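Local coordinates for restriction endonuclease (Mycobacterium sp., PDB 4F0Q) that cleaves DNA that carries methylated cytosine, working as a tetrameric modification-dependent restriction endonuclease, at the interface of chains A and B. Residues are numbered along the deposited sequence; one frame, centred on the assembly and turned at random. Chains: chain A/B, Restriction endonuclease.

Contacts 1 and 2 are neighbouring patches of one two-fold symmetric interface between chains A and B, with their C-alpha centres about 10 Å apart. A:Gly342, at the end of strand 335-342, belongs to both: in contact 1 it packs against the end of helix 297-312 of chain B, and in contact 2 it meets the loop that follows this helix. Contact 1 also takes in strand 406-409 and helix 411-425 of chain B, whereas contact 2 reaches B:His111 of strand 111-115. Because MspJI is a tetramer, the pair probably helps to hold two subunits together, each contact having a twin with the chains exchanged.

Contact 1: the interface of chains A and B. Residues chain A 342-344, 346-347; chain B 311-312, 314, 407-409, 413.
A:Leu344 offers its backbone N to the carboxylate oxygen OE1 of B:Glu314, the hydrogen bond that ties the turn between strands 335-342 and 347-357 of chain A to the residues after helix 297-312 of chain B. N of A:Leu344 and OE1 of B:Glu314 are 3.1 Å apart, and the bond is bent at the hydrogen. The donor sits above the carboxylate plane, 49° out of it. B:Glu314 reaches the turn with an extended chain, its CG anti to the backbone N (chi1 168°).

Van der Waals contacts extend from this bond along the turn. The carboxylate of B:Glu314 also lies against A:Ser343, whose CB is 3.5 Å from CD. From the helix, branch CG1 of B:Val311 touches the same serine, 3.4 Å from its hydroxyl OG. The ring of B:Phe312 turns its CD1 and CE1 atoms towards the backbone of A:Gly342, with CD1 3.6 Å from CA. Farther along, the methyl CB of A:Ala346 points at strand 406-409 and helix 411-425, lying 3.4 Å from the backbone O of B:Leu408, with CG1 of B:Val407 and CG2 of B:Thr413 at its sides. Chain B hides 64 Å² of A:Ala346.

Water bridges the chains beside the alanine. Water 1 lies 3.2 Å from the carbonyl O of A:Ser347 and is also bonded to the backbone N of B:Leu408, at 2.8 Å and almost straight, 176° at the hydrogen.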
# COMPACT_ATOMS: atom_id res chain seq x y z
N GLY A 342 6.66 -2.29 6.53
CA GLY A 342 7.92 -1.83 7.07
C GLY A 342 8.52 -2.88 7.98
O GLY A 342 8.45 -4.08 7.70
N SER A 343 9.12 -2.44 9.08
CA SER A 343 9.72 -3.35 10.05
C SER A 343 9.13 -3.13 11.43
O SER A 343 8.13 -2.43 11.59
CB SER A 343 11.24 -3.19 10.09
OG SER A 343 11.61 -1.90 10.54
N LEU A 344 9.75 -3.73 12.44
CA LEU A 344 9.26 -3.64 13.81
C LEU A 344 9.39 -2.22 14.37
O LEU A 344 8.47 -1.71 15.00
CB LEU A 344 9.99 -4.65 14.70
CG LEU A 344 9.50 -4.84 16.14
CD1 LEU A 344 9.57 -6.31 16.53
CD2 LEU A 344 10.31 -4.00 17.11
N ALA A 346 10.22 0.55 12.42
CA ALA A 346 9.70 1.49 11.44
C ALA A 346 8.62 0.84 10.57
O ALA A 346 8.90 -0.09 9.82
CB ALA A 346 10.83 2.02 10.56
N SER A 347 7.40 1.34 10.68
CA SER A 347 6.28 0.77 9.94
C SER A 347 5.11 1.74 9.81
O SER A 347 4.91 2.61 10.66
CB SER A 347 5.81 -0.52 10.60
OG SER A 347 5.59 -0.33 11.99
N VAL B 311 14.66 -2.60 5.45
CA VAL B 311 13.54 -2.43 6.38
C VAL B 311 12.28 -3.12 5.86
O VAL B 311 11.59 -3.81 6.61
CB VAL B 311 13.23 -0.93 6.62
CG1 VAL B 311 11.91 -0.76 7.36
CG2 VAL B 311 14.37 -0.28 7.40
N PHE B 312 12.00 -2.96 4.57
CA PHE B 312 10.81 -3.54 3.97
C PHE B 312 10.88 -5.06 3.81
O PHE B 312 9.87 -5.71 3.54
CB PHE B 312 10.51 -2.89 2.62
CG PHE B 312 9.81 -1.56 2.74
CD1 PHE B 312 8.69 -1.42 3.53
CD2 PHE B 312 10.28 -0.45 2.05
CE1 PHE B 312 8.05 -0.21 3.64
CE2 PHE B 312 9.64 0.77 2.16
CZ PHE B 312 8.53 0.89 2.96
N GLU B 314 12.32 -7.13 6.23
CA GLU B 314 12.42 -7.77 7.54
C GLU B 314 11.27 -8.75 7.77
O GLU B 314 11.48 -9.89 8.20
CB GLU B 314 12.45 -6.73 8.66
CG GLU B 314 12.25 -7.33 10.04
CD GLU B 314 12.39 -6.31 11.15
OE1 GLU B 314 11.49 -6.24 12.02
OE2 GLU B 314 13.41 -5.59 11.17
N VAL B 407 6.56 5.58 5.56
CA VAL B 407 7.38 4.96 6.59
C VAL B 407 8.51 5.90 6.99
O VAL B 407 9.25 6.39 6.14
CB VAL B 407 7.97 3.62 6.12
CG1 VAL B 407 8.86 3.02 7.20
CG2 VAL B 407 6.86 2.65 5.75
N LEU B 408 8.65 6.14 8.29
CA LEU B 408 9.67 7.05 8.79
C LEU B 408 10.91 6.29 9.27
O LEU B 408 10.81 5.35 10.05
CB LEU B 408 9.12 7.91 9.93
CG LEU B 408 7.90 8.77 9.62
CD1 LEU B 408 7.56 9.66 10.80
CD2 LEU B 408 8.13 9.60 8.36
N ILE B 409 12.07 6.72 8.78
CA ILE B 409 13.34 6.15 9.21
C ILE B 409 14.25 7.25 9.75
O ILE B 409 14.91 7.97 8.99
CB ILE B 409 14.05 5.40 8.06
CG1 ILE B 409 13.15 4.28 7.53
CG2 ILE B 409 15.38 4.83 8.53
CD1 ILE B 409 13.78 3.43 6.45
N THR B 413 16.90 4.19 13.91
CA THR B 413 16.57 3.08 13.02
C THR B 413 17.57 2.98 11.88
O THR B 413 17.99 1.88 11.51
CB THR B 413 15.15 3.24 12.44
OG1 THR B 413 14.20 3.34 13.51
CG2 THR B 413 14.79 2.04 11.57
O HOH W 1 6.98 4.99 10.16

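Contact 2: the interface of chains A and B. Residues chain A 186, 316, 318, 342; chain B 111, 315-317.
A:Arg318 and B:His111 meet face to face because the arginine places CG anti to its carbonyl carbon and bends at chi3 (48°), while the histidine sets CG anti to its backbone N (chi1 -175°). This joins the restriction endonuclease region of chain A to the AspBHI-type N-terminal region of chain B, two family parts of the modification-dependent enzyme. The guanidinium and imidazole planes are 2° apart, a parallel cation-pi stack in which CZ of A:Arg318 stands 3.5 Å from the centroid of the B:His111 ring. NH1 lies over the NE2 side and NH2 over CG, so that the guanidinium spreads across the imidazole. The positive charge of the arginine might disfavour a second charge on the histidine.

Nearer its backbone, A:Arg318 lays CG alongside CB of B:Ser315, 3.9 Å away. The hydroxyl OG of this serine is linked through water 2, at 3.2 Å, to A:Gly342. The same water is bonded to the glycine N at 3.0 Å and to its carbonyl O, thus joining the serine to both polar backbone atoms of one residue.

On the other flank, A:Arg186 comes from strand 175-193 towards the loop of chain B. Its NH1 approaches CA of B:Gly316 at 3.4 Å, and the backbone O of B:Ser315 lies farther off, 3.9 Å from NH1, at the edge of the guanidinium and in its plane.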
# COMPACT_ATOMS: atom_id res chain seq x y z
N ARG A 186 15.68 -17.10 1.80
CA ARG A 186 15.16 -17.34 3.14
C ARG A 186 15.06 -18.83 3.45
O ARG A 186 14.82 -19.64 2.56
CB ARG A 186 13.81 -16.65 3.34
CG ARG A 186 13.36 -16.55 4.79
CD ARG A 186 12.19 -15.59 4.96
NE ARG A 186 10.99 -16.05 4.25
CZ ARG A 186 9.80 -15.47 4.35
NH1 ARG A 186 9.65 -14.41 5.13
NH2 ARG A 186 8.77 -15.95 3.68
N GLY A 316 4.93 -12.85 3.63
CA GLY A 316 5.68 -12.26 4.71
C GLY A 316 5.03 -11.01 5.28
O GLY A 316 5.48 -10.47 6.29
N ARG A 318 2.83 -8.70 7.38
CA ARG A 318 2.23 -8.83 8.70
C ARG A 318 0.80 -8.30 8.72
O ARG A 318 0.57 -7.10 8.82
CB ARG A 318 3.10 -8.14 9.76
CG ARG A 318 4.51 -8.71 9.84
CD ARG A 318 5.27 -8.21 11.06
NE ARG A 318 4.48 -8.31 12.28
CZ ARG A 318 4.42 -9.39 13.05
NH1 ARG A 318 5.10 -10.49 12.72
NH2 ARG A 318 3.67 -9.38 14.15
N GLY A 342 6.66 -2.29 6.53
CA GLY A 342 7.92 -1.83 7.07
C GLY A 342 8.52 -2.88 7.98
O GLY A 342 8.45 -4.08 7.70
N HIS B 111 4.43 -7.94 19.36
CA HIS B 111 5.42 -8.56 18.49
C HIS B 111 6.81 -8.52 19.13
O HIS B 111 7.27 -7.47 19.56
CB HIS B 111 5.45 -7.85 17.13
CG HIS B 111 6.35 -8.49 16.13
ND1 HIS B 111 6.84 -7.83 15.03
CD2 HIS B 111 6.86 -9.75 16.06
CE1 HIS B 111 7.60 -8.64 14.32
NE2 HIS B 111 7.64 -9.81 14.93
N SER B 315 10.05 -8.29 7.49
CA SER B 315 8.86 -9.12 7.66
C SER B 315 8.85 -10.27 6.66
O SER B 315 8.20 -11.29 6.88
CB SER B 315 7.60 -8.27 7.50
OG SER B 315 7.59 -7.60 6.25
N GLY B 316 9.57 -10.10 5.56
CA GLY B 316 9.62 -11.11 4.52
C GLY B 316 8.91 -10.65 3.27
O GLY B 316 8.72 -11.42 2.33
N ALA B 317 8.50 -9.38 3.27
CA ALA B 317 7.81 -8.79 2.12
C ALA B 317 8.71 -8.75 0.90
O ALA B 317 9.93 -8.58 1.01
CB ALA B 317 7.31 -7.40 2.46
O HOH W 2 7.00 -4.80 4.92